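PDB 5KHL: hemin ABC transporter, periplasmic hemin-binding protein HutB from Vibrio cholerae, which binds hemin in the periplasm and probably delivers it to an ABC transporter in the inner membrane. Local coordinates for residues K151-L156 and H182-P187. Residues are numbered along the deposited sequence; the frame is centred on the assembly and turned at random.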
# COMPACT_ATOMS: atom_id res chain seq x y z
N LYS A 151 -20.74 -4.23 -3.66
CA LYS A 151 -20.02 -4.86 -2.56
C LYS A 151 -18.73 -5.46 -3.08
O LYS A 151 -18.74 -6.16 -4.09
CB LYS A 151 -20.88 -5.91 -1.86
CG LYS A 151 -22.05 -5.31 -1.07
CD LYS A 151 -23.01 -6.38 -0.60
CE LYS A 151 -23.97 -6.81 -1.71
NZ LYS A 151 -25.14 -7.56 -1.15
N VAL A 152 -17.63 -5.17 -2.40
CA VAL A 152 -16.28 -5.55 -2.82
C VAL A 152 -15.50 -6.08 -1.62
O VAL A 152 -15.44 -5.43 -0.58
CB VAL A 152 -15.50 -4.36 -3.45
CG1 VAL A 152 -14.01 -4.70 -3.65
CG2 VAL A 152 -16.14 -3.94 -4.77
N LEU A 153 -14.89 -7.25 -1.78
CA LEU A 153 -14.00 -7.77 -0.75
C LEU A 153 -12.59 -7.86 -1.29
O LEU A 153 -12.38 -8.16 -2.47
CB LEU A 153 -14.43 -9.15 -0.26
CG LEU A 153 -15.67 -9.32 0.61
CD1 LEU A 153 -15.97 -10.82 0.70
CD2 LEU A 153 -15.48 -8.72 2.00
N PHE A 154 -11.63 -7.64 -0.40
CA PHE A 154 -10.26 -7.97 -0.71
C PHE A 154 -9.86 -9.25 0.01
O PHE A 154 -9.96 -9.35 1.23
CB PHE A 154 -9.32 -6.83 -0.32
CG PHE A 154 -7.87 -7.14 -0.59
CD1 PHE A 154 -7.30 -6.81 -1.79
CD2 PHE A 154 -7.10 -7.79 0.36
CE1 PHE A 154 -5.97 -7.10 -2.03
CE2 PHE A 154 -5.79 -8.08 0.13
CZ PHE A 154 -5.22 -7.74 -1.06
N LEU A 155 -9.39 -10.23 -0.75
CA LEU A 155 -8.95 -11.51 -0.20
C LEU A 155 -7.43 -11.65 -0.23
O LEU A 155 -6.78 -11.43 -1.26
CB LEU A 155 -9.58 -12.69 -0.94
CG LEU A 155 -11.10 -12.84 -0.88
CD1 LEU A 155 -11.51 -14.05 -1.68
CD2 LEU A 155 -11.62 -12.91 0.55
N LEU A 156 -6.87 -12.00 0.92
CA LEU A 156 -5.45 -12.21 1.04
C LEU A 156 -5.27 -13.71 1.02
O LEU A 156 -5.58 -14.38 2.00
CB LEU A 156 -4.93 -11.61 2.34
CG LEU A 156 -3.44 -11.28 2.42
CD1 LEU A 156 -3.08 -10.18 1.43
CD2 LEU A 156 -3.09 -10.85 3.83
N HIS A 182 -19.12 -0.76 -0.86
CA HIS A 182 -19.15 -1.29 0.51
C HIS A 182 -18.13 -2.41 0.69
O HIS A 182 -18.03 -3.31 -0.15
CB HIS A 182 -20.53 -1.86 0.86
CG HIS A 182 -21.65 -0.88 0.78
ND1 HIS A 182 -21.75 0.21 1.61
CD2 HIS A 182 -22.75 -0.84 -0.02
CE1 HIS A 182 -22.85 0.89 1.33
NE2 HIS A 182 -23.47 0.27 0.34
N ASN A 183 -17.38 -2.35 1.78
CA ASN A 183 -16.60 -3.50 2.21
C ASN A 183 -17.38 -4.26 3.26
O ASN A 183 -17.35 -3.90 4.42
CB ASN A 183 -15.25 -3.07 2.79
CG ASN A 183 -14.45 -4.26 3.28
OD1 ASN A 183 -14.71 -5.40 2.88
ND2 ASN A 183 -13.45 -4.00 4.13
N PRO A 184 -18.07 -5.34 2.84
CA PRO A 184 -18.97 -6.07 3.76
C PRO A 184 -18.25 -6.56 5.02
O PRO A 184 -18.86 -6.74 6.07
CB PRO A 184 -19.47 -7.25 2.92
CG PRO A 184 -19.08 -6.95 1.50
CD PRO A 184 -17.90 -6.03 1.55
N ALA A 185 -16.95 -6.77 4.89
CA ALA A 185 -16.14 -7.21 6.03
C ALA A 185 -15.82 -6.11 7.03
O ALA A 185 -15.47 -6.42 8.17
CB ALA A 185 -14.84 -7.84 5.52
N SER A 186 -15.92 -4.84 6.63
CA SER A 186 -15.32 -3.71 7.39
C SER A 186 -15.95 -3.37 8.75
O SER A 186 -15.26 -2.85 9.62
CB SER A 186 -15.27 -2.42 6.55
OG SER A 186 -16.53 -1.77 6.42
N PRO A 187 -17.25 -3.63 8.94
CA PRO A 187 -17.70 -3.48 10.32
C PRO A 187 -17.17 -4.59 11.24
O PRO A 187 -16.37 -4.33 12.14
CB PRO A 187 -19.23 -3.55 10.20
CG PRO A 187 -19.47 -4.28 8.89
CD PRO A 187 -18.36 -3.84 7.99
O HOH W 1 -12.44 -6.85 2.36
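L153 reaches across to the loop 182-187 with a single methyl, CD2, which lies 3.6 Å from P184 CD and 3.7 Å from A185 CB. Its CG stands anti to the carbonyl carbon (chi1 -72°), and from there CD2 meets the proline CD and CG and the small alanine methyl; V165 of strand 164-166 touches both L153 and A185. Beside it the backbones join through one bond, V152 N to H182 O, 2.9 Å long and almost straight at 167°. P184, two residues on, carries the ring carbon CD where other residues have an N-H, and this carbon rests 3.3 Å from V152 O. K151 and H182 are bridged, their CA atoms 4.8 Å apart, and this single bridge ties the loop between helix 171-178 and strand 192-194 to strand 152-156, in the mixed sheet of one lobe of this periplasmic binding protein. N183 opens a type I turn, and N183 O accepts from both S186 N and S186 OG. With its CG anti to the backbone N (chi1 179°), the asparagine sends OD1 toward the strand, where a water hydrogen-bonded to OD1 at 2.7 Å also accepts from F154 N; its ND2 donates to D173 and A166 O, which fixes the amide's orientation. Packing is looser at the K151-H182 end: K151 CG and H182 CB stay 4.2 Å apart, the lysine chain leads away from the loop, and the imidazole lies exposed, where long polar side chains can stay near solvent.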